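Local structure of putative aminotransferase (4ZWV) at residues A[26-31]-A[219-224]; A[37-42]-A[213-218]. The protein probably acts as a pyridoxal 5'-phosphate-dependent sugar aminotransferase in making the aminopentose of the indolocarbazole AT2433. All coordinates share one frame; numbering follows the deposited sequence. Where two conformers were deposited one is given.

Contact 1: A[26-31]-A[219-224]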
loop_
_atom_site.group_PDB
_atom_site.type_symbol
_atom_site.label_atom_id
_atom_site.label_comp_id
_atom_site.label_asym_id
_atom_site.label_seq_id
_atom_site.Cartn_x
_atom_site.Cartn_y
_atom_site.Cartn_z
ATOM N N SER A 26 23.499 -4.928 2.945
ATOM C CA SER A 26 23.221 -4.913 4.380
ATOM C C SER A 26 22.375 -6.111 4.782
ATOM O O SER A 26 22.410 -6.550 5.933
ATOM C CB SER A 26 22.490 -3.634 4.781
ATOM O OG SER A 26 21.119 -3.727 4.433
ATOM N N GLY A 27 21.609 -6.629 3.830
ATOM C CA GLY A 27 20.702 -7.731 4.087
ATOM C C GLY A 27 19.456 -7.285 4.833
ATOM O O GLY A 27 18.628 -8.106 5.222
ATOM N N TYR A 28 19.316 -5.983 5.047
ATOM C CA TYR A 28 18.107 -5.482 5.683
ATOM C C TYR A 28 17.279 -4.649 4.703
ATOM O O TYR A 28 17.651 -3.532 4.337
ATOM C CB TYR A 28 18.432 -4.670 6.939
ATOM C CG TYR A 28 17.182 -4.356 7.725
ATOM C CD1 TYR A 28 16.624 -5.294 8.592
ATOM C CD2 TYR A 28 16.535 -3.140 7.566
ATOM C CE1 TYR A 28 15.461 -5.016 9.291
ATOM C CE2 TYR A 28 15.380 -2.853 8.259
ATOM C CZ TYR A 28 14.847 -3.792 9.121
ATOM O OH TYR A 28 13.688 -3.505 9.810
ATOM N N LEU A 29 16.153 -5.218 4.287
ATOM C CA LEU A 29 15.313 -4.624 3.254
ATOM C C LEU A 29 14.094 -3.924 3.840
ATOM O O LEU A 29 13.351 -3.263 3.115
ATOM C CB LEU A 29 14.863 -5.687 2.252
ATOM C CG LEU A 29 15.788 -5.957 1.053
ATOM C CD1 LEU A 29 17.204 -6.290 1.489
ATOM C CD2 LEU A 29 15.221 -7.076 0.189
ATOM N N GLY A 30 13.877 -4.087 5.140
ATOM C CA GLY A 30 12.728 -3.482 5.795
ATOM C C GLY A 30 12.873 -2.010 6.132
ATOM O O GLY A 30 13.743 -1.300 5.626
ATOM N N GLN A 31 11.987 -1.542 7.001
ATOM C CA GLN A 31 12.020 -0.164 7.454
ATOM C C GLN A 31 13.095 -0.007 8.524
ATOM O O GLN A 31 12.936 -0.494 9.640
ATOM C CB GLN A 31 10.647 0.229 7.988
ATOM C CG GLN A 31 10.563 1.624 8.533
ATOM C CD GLN A 31 9.556 1.710 9.652
ATOM O OE1 GLN A 31 8.481 1.112 9.577
ATOM N NE2 GLN A 31 9.899 2.449 10.698
ATOM N N ILE A 219 1.862 -1.402 15.393
ATOM C CA ILE A 219 2.891 -2.152 16.113
ATOM C C ILE A 219 4.117 -1.280 16.369
ATOM O O ILE A 219 4.721 -0.742 15.435
ATOM C CB ILE A 219 3.299 -3.423 15.325
ATOM C CG1 ILE A 219 2.102 -4.383 15.218
ATOM C CG2 ILE A 219 4.484 -4.117 15.993
ATOM C CD1 ILE A 219 2.333 -5.589 14.307
ATOM N N ASP A 220 4.460 -1.129 17.646
ATOM C CA ASP A 220 5.689 -0.462 18.062
ATOM C C ASP A 220 6.871 -1.339 17.645
ATOM O O ASP A 220 7.092 -2.407 18.206
ATOM C CB ASP A 220 5.662 -0.235 19.579
ATOM C CG ASP A 220 6.884 0.497 20.093
ATOM O OD1 ASP A 220 7.874 0.638 19.348
ATOM O OD2 ASP A 220 6.845 0.934 21.263
ATOM N N ARG A 221 7.639 -0.871 16.670
ATOM C CA ARG A 221 8.694 -1.701 16.098
ATOM C C ARG A 221 9.896 -1.866 17.026
ATOM O O ARG A 221 10.763 -2.699 16.773
ATOM C CB ARG A 221 9.130 -1.130 14.749
ATOM C CG ARG A 221 8.040 -1.273 13.678
ATOM C CD ARG A 221 8.427 -0.594 12.370
ATOM N NE ARG A 221 9.659 -1.151 11.813
ATOM C CZ ARG A 221 9.702 -2.174 10.970
ATOM N NH1 ARG A 221 8.580 -2.766 10.579
ATOM N NH2 ARG A 221 10.874 -2.605 10.511
ATOM N N THR A 222 9.933 -1.102 18.112
ATOM C CA THR A 222 10.985 -1.287 19.112
ATOM C C THR A 222 10.643 -2.378 20.132
ATOM O O THR A 222 11.503 -2.801 20.909
ATOM C CB THR A 222 11.284 0.022 19.877
ATOM O OG1 THR A 222 10.194 0.346 20.745
ATOM C CG2 THR A 222 11.517 1.181 18.907
ATOM N N ALA A 223 9.400 -2.850 20.122
ATOM C CA ALA A 223 8.956 -3.841 21.105
ATOM C C ALA A 223 9.458 -5.255 20.819
ATOM O O ALA A 223 9.872 -5.569 19.703
ATOM C CB ALA A 223 7.432 -3.844 21.190
ATOM N N ASP A 224 9.387 -6.104 21.840
ATOM C CA ASP A 224 9.827 -7.500 21.748
ATOM C C ASP A 224 8.707 -8.356 21.148
ATOM O O ASP A 224 7.914 -8.964 21.873
ATOM C CB ASP A 224 10.230 -8.019 23.136
ATOM C CG ASP A 224 10.958 -9.356 23.084
ATOM O OD1 ASP A 224 11.022 -9.974 22.001
ATOM O OD2 ASP A 224 11.476 -9.786 24.137
HETATM O O HOH W 1 10.022 -3.879 7.888
HETATM O O HOH W 2 12.169 -0.173 12.556
#
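The guanidinium group of Arg221 and the side-chain amide of Gln31 lie stacked, their planes 30° apart, and this overlap makes up the close-packed part of the contact. Gln31 OE1 sits over one face of the guanidinium and comes within 3.3 Å of Arg221 CD; its separation from Arg221 NE, 3.4 Å, has too poor an angle for a hydrogen bond. That oxygen is instead satisfied by ND1 of His240, which probably helps hold the amide in its stacked position. A slight bend at chi2 turns the Gln31 amide over the arginine, and CB of the same residue rests near the rim of the guanidinium. Arg221 springs from a type I turn, Asp220 to Ala223, that begins with an Asx turn: Asp220 OD1 takes both Thr222 N and, at 2.7 Å, Thr222 OG1 from one face of its carboxylate. The arginine bends at chi3 (60°), and its far end reaches the backbone of Gln31: NH2 donates to Gln31 O at 3.1 Å, a weak bond with an N-H...O angle of only 127°. Tyr28 arrives from the opposite direction, its OH in the guanidinium plane and 3.0 Å from Arg221 NH2, with the ring turned steeply against that plane.

The rest is looser and wetter. One water accepts from both Gln31 N and Arg221 NH2; a second accepts from Arg221 NE at 2.8 Å and donates to Gln31 O, so the N and O of Gln31 are each linked to the arginine through a water.

This surface contact joins the connection between helices 16-26 and 33-46 to the long loop leading from helix 205-214 to helix 243-273. Leu29 and Ile219 also pack on the second subunit.

Contact 2: A[37-42]-A[213-218]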
loop_
_atom_site.group_PDB
_atom_site.type_symbol
_atom_site.label_atom_id
_atom_site.label_comp_id
_atom_site.label_asym_id
_atom_site.label_seq_id
_atom_site.Cartn_x
_atom_site.Cartn_y
_atom_site.Cartn_z
ATOM N N GLU A 37 17.377 7.913 7.873
ATOM C CA GLU A 37 18.244 8.884 7.209
ATOM C C GLU A 37 17.448 9.799 6.275
ATOM O O GLU A 37 17.630 11.019 6.256
ATOM C CB GLU A 37 19.351 8.156 6.427
ATOM C CG GLU A 37 20.351 9.089 5.747
ATOM C CD GLU A 37 21.380 8.372 4.892
ATOM O OE1 GLU A 37 21.398 7.123 4.873
ATOM O OE2 GLU A 37 22.180 9.071 4.232
ATOM N N PHE A 38 16.545 9.199 5.508
ATOM C CA PHE A 38 15.720 9.934 4.567
ATOM C C PHE A 38 14.764 10.879 5.304
ATOM O O PHE A 38 14.629 12.050 4.938
ATOM C CB PHE A 38 14.963 8.924 3.696
ATOM C CG PHE A 38 14.215 9.520 2.536
ATOM C CD1 PHE A 38 14.817 10.435 1.691
ATOM C CD2 PHE A 38 12.915 9.111 2.256
ATOM C CE1 PHE A 38 14.133 10.954 0.609
ATOM C CE2 PHE A 38 12.220 9.627 1.169
ATOM C CZ PHE A 38 12.830 10.559 0.345
ATOM N N GLU A 39 14.113 10.379 6.353
ATOM C CA GLU A 39 13.227 11.227 7.145
ATOM C C GLU A 39 13.968 12.423 7.740
ATOM O O GLU A 39 13.452 13.537 7.710
ATOM C CB GLU A 39 12.547 10.417 8.245
ATOM C CG GLU A 39 11.451 9.525 7.699
ATOM C CD GLU A 39 10.834 8.642 8.762
ATOM O OE1 GLU A 39 11.413 8.556 9.863
ATOM O OE2 GLU A 39 9.782 8.017 8.489
ATOM N N SER A 40 15.171 12.196 8.263
ATOM C CA SER A 40 15.966 13.287 8.826
ATOM C C SER A 40 16.297 14.335 7.769
ATOM O O SER A 40 16.215 15.541 8.027
ATOM C CB SER A 40 17.255 12.751 9.452
ATOM O OG SER A 40 16.982 12.064 10.660
ATOM N N ALA A 41 16.667 13.878 6.576
ATOM C CA ALA A 41 17.007 14.797 5.493
ATOM C C ALA A 41 15.787 15.619 5.064
ATOM O O ALA A 41 15.892 16.822 4.802
ATOM C CB ALA A 41 17.582 14.029 4.304
ATOM N N LEU A 42 14.631 14.965 4.984
ATOM C CA LEU A 42 13.413 15.653 4.585
ATOM C C LEU A 42 12.951 16.645 5.653
ATOM O O LEU A 42 12.500 17.744 5.324
ATOM C CB LEU A 42 12.297 14.643 4.284
ATOM C CG LEU A 42 12.580 13.702 3.113
ATOM C CD1 LEU A 42 11.487 12.648 2.985
ATOM C CD2 LEU A 42 12.755 14.476 1.817
ATOM N N LEU A 213 3.022 4.924 14.704
ATOM C CA LEU A 213 2.519 3.605 15.071
ATOM C C LEU A 213 1.609 3.021 13.990
ATOM O O LEU A 213 1.786 1.869 13.560
ATOM C CB LEU A 213 1.763 3.669 16.407
ATOM C CG LEU A 213 2.620 3.791 17.663
ATOM C CD1 LEU A 213 1.726 4.139 18.841
ATOM C CD2 LEU A 213 3.366 2.496 17.915
ATOM N N ARG A 214 0.625 3.799 13.549
ATOM C CA ARG A 214 -0.397 3.251 12.672
ATOM C C ARG A 214 0.093 2.998 11.251
ATOM O O ARG A 214 -0.536 2.243 10.524
ATOM C CB ARG A 214 -1.623 4.163 12.649
ATOM C CG ARG A 214 -2.270 4.318 14.032
ATOM C CD ARG A 214 -3.622 5.011 13.931
ATOM N NE ARG A 214 -4.626 4.070 13.453
ATOM C CZ ARG A 214 -5.929 4.319 13.381
ATOM N NH1 ARG A 214 -6.415 5.495 13.751
ATOM N NH2 ARG A 214 -6.754 3.384 12.927
ATOM N N ARG A 215 1.232 3.570 10.865
ATOM C CA ARG A 215 1.742 3.291 9.529
ATOM C C ARG A 215 2.261 1.858 9.401
ATOM O O ARG A 215 2.470 1.386 8.290
ATOM C CB ARG A 215 2.850 4.270 9.150
ATOM C CG ARG A 215 4.140 4.008 9.869
ATOM C CD ARG A 215 5.263 4.851 9.298
ATOM N NE ARG A 215 6.399 4.758 10.198
ATOM C CZ ARG A 215 7.504 5.480 10.093
ATOM N NH1 ARG A 215 7.652 6.357 9.098
ATOM N NH2 ARG A 215 8.467 5.300 10.981
ATOM N N PHE A 216 2.485 1.178 10.525
ATOM C CA PHE A 216 2.892 -0.228 10.513
ATOM C C PHE A 216 2.023 -0.999 11.509
ATOM O O PHE A 216 2.484 -1.417 12.581
ATOM C CB PHE A 216 4.388 -0.396 10.835
ATOM C CG PHE A 216 4.868 -1.822 10.707
ATOM C CD1 PHE A 216 5.025 -2.398 9.459
ATOM C CD2 PHE A 216 5.133 -2.586 11.832
ATOM C CE1 PHE A 216 5.447 -3.717 9.328
ATOM C CE2 PHE A 216 5.556 -3.907 11.716
ATOM C CZ PHE A 216 5.714 -4.472 10.457
ATOM N N TYR A 217 0.749 -1.129 11.149
ATOM C CA TYR A 217 -0.212 -1.981 11.852
ATOM C C TYR A 217 -0.498 -1.570 13.289
ATOM O O TYR A 217 -1.154 -2.317 14.008
ATOM C CB TYR A 217 0.265 -3.432 11.861
ATOM C CG TYR A 217 0.571 -4.014 10.505
ATOM C CD1 TYR A 217 -0.450 -4.333 9.615
ATOM C CD2 TYR A 217 1.881 -4.250 10.123
ATOM C CE1 TYR A 217 -0.169 -4.888 8.359
ATOM C CE2 TYR A 217 2.181 -4.801 8.870
ATOM C CZ TYR A 217 1.146 -5.117 8.004
ATOM O OH TYR A 217 1.447 -5.690 6.783
ATOM N N GLY A 218 -0.020 -0.401 13.719
ATOM C CA GLY A 218 -0.140 -0.062 15.132
ATOM C C GLY A 218 0.876 -0.768 16.016
ATOM O O GLY A 218 0.764 -0.751 17.254
HETATM O O HOH W 3 11.520 5.837 10.907
#
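Carboxylate and guanidinium meet edge on, nearly coplanar at 16°, where Glu39 faces Arg215. The two side chains come from opposite directions, and the carboxylate lies in the plane of the guanidinium at its edge. Arg215 NH1 donates to Glu39 OE2 at 2.8 Å in a straight bond (164°) that enters nearly along the C-O axis of the acceptor, making a salt bridge. The second oxygen does not pair directly with the second nitrogen: a water bridges the two, donating to Glu39 OE1 at 2.9 Å and accepting from Arg215 NH2 at 3.1 Å. The pair is therefore one direct bond and one water-mediated bond, closed into a ring.

Nearby, the CD1 methyl of Leu42 lies over one face of Phe38, and Tyr217 meets Phe216 edge-to-face, its CD2 centred over one face, 3.6 Å above the Phe216 plane.

Both side chains are stretched to span backbones whose nearest CA atoms, those of Glu39 and Arg215, are 14.2 Å apart. Arg215 starts with CG wedged between its backbone N and carbonyl carbon (chi1 73°), then runs extended to NE. Ser53 bonds to both atoms of the bridge: its OG with Glu39 OE2, and its O with Arg215 NH1. Sharing of the charge with these groups probably steadies the ionised pair, which is partly buried.

Glu39 projects from helix 33-46, whose Phe38 and Ala41 pack on helix 243-273, while Arg215 follows helix 205-214 and touches Leu63 of helix 57-66. The mixed seven-stranded sheet, with one antiparallel strand, is that of fold-type I pyridoxal-phosphate enzymes, consistent with the DegT/DnrJ/EryC1 family. The salt bridge links helix 33-46 to the turn after helix 205-214, beside Ser53's strand 51-54, an outer strand within this chain.

Contacts 1 and 2 are 11 Å apart between centres and share neighbouring pieces of chain: helix 33-46 follows soon after 26-31, and 213-218 runs directly into 219-224. Their side chains touch as well. Gln31 NE2 lies 3.2 Å from Arg215 NH2, and Arg221 makes a cation-pi interaction with Phe216, its NH1 3.3 Å from Phe216 CZ. Contact 2 is nearer the cofactor site: the side chain of Arg215 is about 12 Å from that of Gly57, a pyridoxal phosphate-binding residue. Tyr217 OH hydrogen-bonds Thr58 OG1 of the second subunit, and Phe216 packs on that subunit's pyridoxal-lysine. Contact 1 lies farther out, away from those sites, though both contacts reach the second subunit.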